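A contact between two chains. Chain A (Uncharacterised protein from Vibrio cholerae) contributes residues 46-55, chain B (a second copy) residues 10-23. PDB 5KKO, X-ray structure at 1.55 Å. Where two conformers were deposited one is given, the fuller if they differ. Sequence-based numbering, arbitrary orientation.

Chain A, residues 46-55: SDDNEPWDEF
Chain B, residues 10-23: DELTLNAMLRITTI

One guanidinium, that of Arg B19, forms salt bridges with three acidic residues of chain A, and its geometry separates two directed contacts from one that is purely electrostatic. Asp A53 pairs with the NE/NH2 side of the guanidinium: Arg B19 NE donates to Asp A53 OD1 at 2.9 Å and 177°, and Arg B19 NH2 to Asp A53 OD2 at 2.9 Å and 162°, a bidentate arrangement near the guanidinium plane. Asp A48 OD1 takes bonds from both Arg B19 NH1 and Arg B19 NH2, each at 3.1 Å (144° and 146°), while the carbonyl Asp A48 O receives a weak one from Arg B19 NH2 (2.9 Å, 128°). Glu A50 OE2 lies over one guanidinium face, 3.4 Å from Arg B19 NE; no N-H points at it, so only charge acts there.

Chain B supplies a helix from Glu B11 to about Ile B20, with phi/psi near -63/-40. Asp B10 (chi1 79°, p) caps its start, Asp B10 OD1 accepting from Thr B13 N at 2.7 Å. Chain A has no regular helix or strand. Asp A47 and Asp A48 adopt positive phi (63/36 and 65/31), and a type I turn spans Glu A50 to Asp A53, closed by Asp A53 N to Glu A50 O at 3.1 Å. Asp A53 OD2 also accepts from Glu A50 N at 3.0 Å, tying the turn to the carboxylate that holds the arginine.

Register is set by CA separations of 7.6 Å for Asp A47 and Glu B11, 6.8 Å for Asp A48 and Leu B12, 7.2 Å for Asp A53 and Arg B19, and 8.1 Å for Phe A55 and Leu B18. Arg B19 leaves CA sideways, but its extended chain (chi1 m, chi2 t, chi3 t, chi4 122°) brings the charged end nearer. Asp A48 (chi1 t) points toward the helix; its OD1 also accepts from Asn B15 ND2 (chi1 m) at 3.1 Å and 164°, and its CB lies 3.7 Å from Leu B12 CD1.

Phe A55, the C-terminal residue (chi1 p, chi2 90°), points toward the helix. Leu B18 CD1 sits 3.9 Å from its ring centroid, 16° off the normal, a CH-pi contact over the face; Arg B19 CG approaches the ring edge, 3.7 Å from Phe A55 CZ.

A water receives a weak bond from Asn B15 ND2 at 3.4 Å and donates to Asp A47 O at 3.0 Å. Nearby, like charges approach: Asp A47 OD2 is 3.8 Å from Glu B11 OE2.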

# COMPACT_ATOMS: atom_id res chain seq x y z
N SER A 46 5.92 7.96 -5.79
CA SER A 46 5.17 8.98 -6.52
C SER A 46 3.65 8.85 -6.38
O SER A 46 2.90 9.30 -7.27
CB SER A 46 5.53 8.86 -7.99
OG SER A 46 5.01 7.60 -8.40
N ASP A 47 3.16 8.25 -5.33
CA ASP A 47 1.70 7.89 -5.26
C ASP A 47 1.31 6.89 -6.35
O ASP A 47 0.19 6.94 -6.93
CB ASP A 47 0.78 9.13 -5.36
CG ASP A 47 0.71 9.94 -4.06
OD1 ASP A 47 0.11 11.04 -4.10
OD2 ASP A 47 1.25 9.49 -3.03
N ASP A 48 2.23 5.98 -6.64
CA ASP A 48 1.99 4.85 -7.55
C ASP A 48 1.72 5.32 -8.97
O ASP A 48 0.98 4.68 -9.73
CB ASP A 48 0.85 3.94 -7.05
CG ASP A 48 0.75 2.66 -7.91
OD1 ASP A 48 -0.35 2.30 -8.44
OD2 ASP A 48 1.83 1.98 -8.07
N ASN A 49 2.32 6.42 -9.37
CA ASN A 49 2.18 6.86 -10.74
C ASN A 49 2.99 5.98 -11.68
O ASN A 49 4.15 5.65 -11.41
CB ASN A 49 2.69 8.28 -10.86
CG ASN A 49 2.68 8.78 -12.32
OD1 ASN A 49 3.74 8.88 -12.91
ND2 ASN A 49 1.47 9.00 -12.90
N GLU A 50 2.39 5.64 -12.81
CA GLU A 50 3.10 4.95 -13.86
C GLU A 50 2.91 5.69 -15.17
O GLU A 50 1.88 6.35 -15.38
CB GLU A 50 2.61 3.49 -14.00
CG GLU A 50 2.80 2.72 -12.65
CD GLU A 50 2.39 1.29 -12.75
OE1 GLU A 50 2.82 0.46 -11.91
OE2 GLU A 50 1.65 0.90 -13.70
N PRO A 51 3.86 5.55 -16.11
CA PRO A 51 3.76 6.35 -17.34
C PRO A 51 2.49 6.11 -18.15
O PRO A 51 1.96 7.04 -18.77
CB PRO A 51 5.03 5.96 -18.13
CG PRO A 51 5.71 4.90 -17.36
CD PRO A 51 5.15 4.83 -15.97
N TRP A 52 1.97 4.88 -18.17
CA TRP A 52 0.83 4.63 -19.04
C TRP A 52 -0.49 5.10 -18.43
O TRP A 52 -1.53 5.09 -19.13
CB TRP A 52 0.77 3.14 -19.40
CG TRP A 52 2.05 2.62 -20.12
CD1 TRP A 52 2.90 3.36 -20.89
CD2 TRP A 52 2.57 1.28 -20.10
NE1 TRP A 52 3.94 2.56 -21.34
CE2 TRP A 52 3.74 1.28 -20.90
CE3 TRP A 52 2.13 0.07 -19.53
CZ2 TRP A 52 4.52 0.11 -21.12
CZ3 TRP A 52 2.91 -1.09 -19.74
CH2 TRP A 52 4.08 -1.06 -20.55
N ASP A 53 -0.49 5.59 -17.19
CA ASP A 53 -1.74 5.92 -16.52
C ASP A 53 -2.41 7.14 -17.13
O ASP A 53 -1.79 8.16 -17.44
CB ASP A 53 -1.52 6.25 -15.04
CG ASP A 53 -1.02 5.07 -14.23
OD1 ASP A 53 -1.06 3.93 -14.72
OD2 ASP A 53 -0.57 5.36 -13.07
N GLU A 54 -3.72 7.04 -17.24
CA GLU A 54 -4.53 8.21 -17.58
C GLU A 54 -5.25 8.76 -16.35
O GLU A 54 -6.43 9.16 -16.44
CB GLU A 54 -5.53 7.81 -18.66
CG GLU A 54 -4.93 6.98 -19.75
CD GLU A 54 -5.91 6.65 -20.85
OE1 GLU A 54 -5.76 7.23 -21.95
OE2 GLU A 54 -6.84 5.83 -20.59
N PHE A 55 -4.57 8.87 -15.21
CA PHE A 55 -5.11 9.37 -13.94
C PHE A 55 -3.92 9.68 -13.07
O PHE A 55 -4.02 10.26 -11.96
CB PHE A 55 -6.02 8.34 -13.23
CG PHE A 55 -5.37 6.98 -13.11
CD1 PHE A 55 -4.60 6.68 -11.99
CD2 PHE A 55 -5.57 6.02 -14.09
CE1 PHE A 55 -3.93 5.48 -11.86
CE2 PHE A 55 -4.92 4.76 -13.95
CZ PHE A 55 -4.13 4.51 -12.85
OXT PHE A 55 -2.81 9.29 -13.48
N ASP B 10 -7.28 0.97 -0.63
CA ASP B 10 -5.89 1.45 -0.69
C ASP B 10 -5.60 2.06 -2.07
O ASP B 10 -6.24 1.76 -3.07
CB ASP B 10 -4.92 0.32 -0.39
CG ASP B 10 -4.70 -0.57 -1.61
OD1 ASP B 10 -3.89 -0.20 -2.47
OD2 ASP B 10 -5.36 -1.61 -1.73
N GLU B 11 -4.58 2.94 -2.12
CA GLU B 11 -4.28 3.60 -3.39
C GLU B 11 -3.89 2.60 -4.48
O GLU B 11 -4.24 2.79 -5.65
CB GLU B 11 -3.14 4.60 -3.19
CG GLU B 11 -2.96 5.47 -4.43
CD GLU B 11 -2.36 6.81 -4.11
OE1 GLU B 11 -2.83 7.81 -4.70
OE2 GLU B 11 -1.43 6.86 -3.28
N LEU B 12 -3.13 1.55 -4.12
CA LEU B 12 -2.73 0.57 -5.14
C LEU B 12 -3.94 -0.14 -5.72
O LEU B 12 -4.01 -0.33 -6.94
CB LEU B 12 -1.70 -0.41 -4.56
CG LEU B 12 -0.26 0.17 -4.64
CD1 LEU B 12 -0.04 1.68 -4.20
CD2 LEU B 12 0.73 -0.75 -3.92
N THR B 13 -4.97 -0.42 -4.89
CA THR B 13 -6.15 -1.09 -5.43
C THR B 13 -7.00 -0.17 -6.30
O THR B 13 -7.52 -0.58 -7.36
CB THR B 13 -6.99 -1.60 -4.27
OG1 THR B 13 -6.22 -2.60 -3.62
CG2 THR B 13 -8.33 -2.22 -4.75
N LEU B 14 -7.16 1.11 -5.88
CA LEU B 14 -7.88 2.06 -6.69
C LEU B 14 -7.21 2.23 -8.05
O LEU B 14 -7.89 2.15 -9.08
CB LEU B 14 -7.93 3.40 -5.93
CG LEU B 14 -8.67 4.56 -6.65
CD1 LEU B 14 -10.09 4.16 -6.98
CD2 LEU B 14 -8.64 5.80 -5.78
N ASN B 15 -5.88 2.35 -8.04
CA ASN B 15 -5.17 2.51 -9.31
C ASN B 15 -5.24 1.26 -10.15
O ASN B 15 -5.39 1.35 -11.38
CB ASN B 15 -3.70 2.88 -9.06
CG ASN B 15 -3.51 4.34 -8.62
OD1 ASN B 15 -4.45 5.12 -8.50
ND2 ASN B 15 -2.27 4.69 -8.35
N ALA B 16 -5.17 0.10 -9.52
CA ALA B 16 -5.29 -1.17 -10.27
C ALA B 16 -6.63 -1.27 -10.94
O ALA B 16 -6.71 -1.69 -12.11
CB ALA B 16 -5.09 -2.36 -9.33
N MSE B 17 -7.71 -0.92 -10.23
CA MSE B 17 -9.04 -0.96 -10.87
C MSE B 17 -9.17 0.02 -12.03
O MSE B 17 -9.73 -0.31 -13.08
CB MSE B 17 -10.12 -0.70 -9.82
CG MSE B 17 -10.16 -1.83 -8.78
SE MSE B 17 -11.34 -1.42 -7.33
CE MSE B 17 -12.93 -1.71 -8.40
N LEU B 18 -8.60 1.21 -11.88
CA LEU B 18 -8.61 2.16 -13.00
C LEU B 18 -7.88 1.58 -14.20
O LEU B 18 -8.34 1.72 -15.35
CB LEU B 18 -7.97 3.50 -12.57
CG LEU B 18 -8.95 4.36 -11.73
CD1 LEU B 18 -8.09 5.40 -10.94
CD2 LEU B 18 -9.97 5.08 -12.62
N ARG B 19 -6.72 0.93 -13.95
CA ARG B 19 -5.98 0.34 -15.08
C ARG B 19 -6.75 -0.80 -15.71
O ARG B 19 -6.74 -0.91 -16.97
CB ARG B 19 -4.62 -0.12 -14.59
CG ARG B 19 -3.70 1.08 -14.17
CD ARG B 19 -2.37 0.54 -13.64
NE ARG B 19 -1.63 1.67 -13.06
CZ ARG B 19 -1.19 1.77 -11.81
NH1 ARG B 19 -1.26 0.72 -10.94
NH2 ARG B 19 -0.58 2.89 -11.47
N ILE B 20 -7.41 -1.64 -14.90
CA ILE B 20 -8.15 -2.80 -15.42
C ILE B 20 -9.17 -2.34 -16.46
O ILE B 20 -9.41 -3.03 -17.44
CB ILE B 20 -8.83 -3.58 -14.27
CG1 ILE B 20 -7.75 -4.38 -13.50
CG2 ILE B 20 -9.90 -4.59 -14.77
CD1 ILE B 20 -8.23 -4.85 -12.20
N THR B 21 -9.77 -1.16 -16.26
CA THR B 21 -10.86 -0.77 -17.16
C THR B 21 -10.41 -0.69 -18.61
O THR B 21 -11.28 -0.82 -19.51
CB THR B 21 -11.53 0.57 -16.75
OG1 THR B 21 -10.61 1.66 -16.88
CG2 THR B 21 -12.10 0.50 -15.36
N THR B 22 -9.13 -0.42 -18.86
CA THR B 22 -8.64 -0.30 -20.24
C THR B 22 -7.55 -1.31 -20.62
O THR B 22 -6.81 -1.06 -21.61
CB THR B 22 -8.18 1.12 -20.50
OG1 THR B 22 -7.15 1.44 -19.57
CG2 THR B 22 -9.33 2.13 -20.37
N ILE B 23 -7.43 -2.43 -19.92
CA ILE B 23 -6.43 -3.44 -20.28
C ILE B 23 -6.89 -4.15 -21.58
O ILE B 23 -7.92 -4.83 -21.59
CB ILE B 23 -6.21 -4.44 -19.14
CG1 ILE B 23 -5.40 -3.74 -18.06
CG2 ILE B 23 -5.33 -5.65 -19.65
CD1 ILE B 23 -5.00 -4.59 -16.88
O HOH W 1 -1.54 7.88 -9.17